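Side-chain contact in phosphate-binding protein PstS (Borrelia burgdorferi, PDB 4N13), which binds inorganic phosphate with micromolar affinity as the solute-binding component of the PstSACB ABC transporter, which imports phosphate: residues N129-D134 with E175-T180. Numbering follows the deposited sequence.
Sequences NFINRD and EKTSLT. With SO4 (sulfate ion), chain B; EDO (1,2-ethanediol), chain F.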
loop_
_atom_site.group_PDB
_atom_site.type_symbol
_atom_site.label_atom_id
_atom_site.label_comp_id
_atom_site.label_asym_id
_atom_site.label_seq_id
_atom_site.Cartn_x
_atom_site.Cartn_y
_atom_site.Cartn_z
ATOM N N ASN A 129 -13.151 19.615 4.985
ATOM C CA ASN A 129 -13.964 18.448 5.263
ATOM C C ASN A 129 -13.155 17.198 4.936
ATOM O O ASN A 129 -12.982 16.824 3.775
ATOM C CB ASN A 129 -15.253 18.499 4.452
ATOM C CG ASN A 129 -16.232 19.464 5.020
ATOM O OD1 ASN A 129 -16.502 19.440 6.223
ATOM N ND2 ASN A 129 -16.777 20.334 4.178
ATOM N N PHE A 130 -12.618 16.586 5.975
ATOM C CA PHE A 130 -11.805 15.389 5.848
ATOM C C PHE A 130 -12.699 14.162 5.804
ATOM O O PHE A 130 -13.483 13.922 6.733
ATOM C CB PHE A 130 -10.849 15.312 7.038
ATOM C CG PHE A 130 -10.149 13.998 7.180
ATOM C CD1 PHE A 130 -9.569 13.378 6.080
ATOM C CD2 PHE A 130 -10.031 13.401 8.432
ATOM C CE1 PHE A 130 -8.911 12.159 6.227
ATOM C CE2 PHE A 130 -9.350 12.193 8.582
ATOM C CZ PHE A 130 -8.793 11.577 7.482
ATOM N N ILE A 131 -12.561 13.374 4.736
ATOM C CA ILE A 131 -13.303 12.132 4.544
ATOM C C ILE A 131 -12.332 11.004 4.861
ATOM O O ILE A 131 -11.297 10.866 4.211
ATOM C CB ILE A 131 -13.791 12.016 3.106
ATOM C CG1 ILE A 131 -14.737 13.192 2.784
ATOM C CG2 ILE A 131 -14.478 10.685 2.880
ATOM C CD1 ILE A 131 -14.930 13.427 1.285
ATOM N N ASN A 132 -12.630 10.251 5.913
ATOM C CA ASN A 132 -11.779 9.164 6.364
ATOM C C ASN A 132 -12.409 7.821 6.046
ATOM O O ASN A 132 -13.599 7.727 5.778
ATOM C CB ASN A 132 -11.538 9.280 7.870
ATOM C CG ASN A 132 -10.240 8.617 8.321
ATOM O OD1 ASN A 132 -9.468 8.117 7.525
ATOM N ND2 ASN A 132 -10.007 8.614 9.627
ATOM N N ARG A 133 -11.587 6.788 6.036
ATOM C CA ARG A 133 -12.065 5.420 5.956
ATOM C C ARG A 133 -12.344 4.842 7.340
ATOM O O ARG A 133 -11.868 5.340 8.349
ATOM C CB ARG A 133 -11.054 4.535 5.202
ATOM C CG ARG A 133 -11.009 4.813 3.728
ATOM C CD ARG A 133 -12.328 4.481 3.011
ATOM N NE ARG A 133 -12.788 3.143 3.344
ATOM C CZ ARG A 133 -12.323 2.017 2.812
ATOM N NH1 ARG A 133 -11.406 2.036 1.866
ATOM N NH2 ARG A 133 -12.772 0.855 3.231
ATOM N N ASP A 134 -13.130 3.775 7.353
ATOM C CA ASP A 134 -13.431 3.039 8.569
ATOM C C ASP A 134 -12.157 2.398 9.131
ATOM O O ASP A 134 -11.273 1.966 8.383
ATOM C CB ASP A 134 -14.493 1.983 8.264
ATOM C CG ASP A 134 -14.054 1.006 7.206
ATOM O OD1 ASP A 134 -13.873 1.409 6.031
ATOM O OD2 ASP A 134 -13.894 -0.183 7.563
ATOM N N GLU A 175 -17.544 9.205 -4.149
ATOM C CA GLU A 175 -18.868 9.807 -4.153
ATOM C C GLU A 175 -18.999 10.908 -3.111
ATOM O O GLU A 175 -19.511 11.993 -3.380
ATOM C CB GLU A 175 -19.958 8.760 -3.944
ATOM C CG GLU A 175 -21.351 9.349 -4.157
ATOM C CD GLU A 175 -22.441 8.303 -4.180
ATOM O OE1 GLU A 175 -22.612 7.667 -5.238
ATOM O OE2 GLU A 175 -23.114 8.110 -3.148
ATOM N N LYS A 176 -18.502 10.650 -1.915
ATOM C CA LYS A 176 -18.592 11.618 -0.839
ATOM C C LYS A 176 -17.793 12.889 -1.177
ATOM O O LYS A 176 -18.237 13.996 -0.916
ATOM C CB LYS A 176 -18.109 11.001 0.485
ATOM C CG LYS A 176 -18.301 11.899 1.704
ATOM C CD LYS A 176 -19.755 12.111 2.097
ATOM C CE LYS A 176 -20.411 10.859 2.638
ATOM N NZ LYS A 176 -21.837 11.110 2.992
ATOM N N THR A 177 -16.609 12.728 -1.761
ATOM C CA THR A 177 -15.778 13.867 -2.122
ATOM C C THR A 177 -16.521 14.712 -3.172
ATOM O O THR A 177 -16.524 15.949 -3.106
ATOM C CB THR A 177 -14.414 13.394 -2.657
ATOM O OG1 THR A 177 -13.724 12.685 -1.625
ATOM C CG2 THR A 177 -13.560 14.564 -3.072
ATOM N N SER A 178 -17.186 14.047 -4.107
ATOM C CA SER A 178 -17.927 14.737 -5.157
ATOM C C SER A 178 -19.096 15.545 -4.608
ATOM O O SER A 178 -19.493 16.529 -5.211
ATOM C CB SER A 178 -18.391 13.740 -6.220
ATOM O OG SER A 178 -19.549 13.010 -5.855
ATOM N N LEU A 179 -19.618 15.149 -3.444
ATOM C CA LEU A 179 -20.780 15.791 -2.846
ATOM C C LEU A 179 -20.448 16.735 -1.714
ATOM O O LEU A 179 -21.319 17.483 -1.296
ATOM C CB LEU A 179 -21.745 14.727 -2.313
ATOM C CG LEU A 179 -22.519 13.928 -3.362
ATOM C CD1 LEU A 179 -23.315 12.824 -2.700
ATOM C CD2 LEU A 179 -23.426 14.862 -4.182
ATOM N N THR A 180 -19.208 16.727 -1.215
ATOM C CA THR A 180 -18.869 17.459 -0.003
ATOM C C THR A 180 -17.919 18.599 -0.350
ATOM O O THR A 180 -16.843 18.361 -0.890
ATOM C CB THR A 180 -18.198 16.518 1.013
ATOM O OG1 THR A 180 -19.048 15.393 1.286
ATOM C CG2 THR A 180 -17.927 17.216 2.289
HETATM S S SO4 B . -9.940 -1.386 1.676
HETATM O O1 SO4 B . -9.880 -0.123 0.944
HETATM O O2 SO4 B . -9.793 -2.435 0.683
HETATM O O3 SO4 B . -8.828 -1.407 2.603
HETATM O O4 SO4 B . -11.227 -1.427 2.336
HETATM C C1 EDO F . -11.819 8.816 13.023
HETATM O O1 EDO F . -10.874 7.935 12.400
HETATM C C2 EDO F . -12.558 9.680 12.003
HETATM O O2 EDO F . -11.645 10.456 11.220
#
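Ile131, on strand 129-133, packs up against Lys176 and Thr177 of helix 170-179, a helix-on-sheet contact in the lobe of this periplasmic-binding-protein fold that carries Ser139. It is made by van der Waals touch, with the isoleucine as its centre. CG1 of Ile131 stands beside the backbone N, anti to the carbonyl carbon (chi1 -61°), and the extended chain beyond it carries CD1 up to the helix. There Ile131 CD1 lies 3.2 Å from Thr177 OG1 and 3.5 Å from Thr177 CA. That hydroxyl is bonded to Val173 O, one turn back, and the methyl packs tightly against its oxygen without a hydrogen bond. From another side, Lys176 CG rests 3.7 Å from Ile131 CD1; the lysine then bends at chi2 and chi3 and leads its amine away from the strand. Past the helix end, Thr180 CG2 sits 3.7 Å from Asn129 CB, while Asn129 ND2 bonds to Pro181 O. Thr180 OG1 turns back to Lys176 O at 2.7 Å, arriving above the carbonyl plane, opposite Leu179 N, and ties the first non-helical residue to the last turn. At the strand's far end, Arg133 NH1 and NH2 grip a sulfate that Ser139 OG also holds, consistent with the phosphate site predicted there. Strand 129-133 runs between parallel neighbours 165-167 and 183-188; Val167 and Ser183 flank Ile131 beneath helix 170-179.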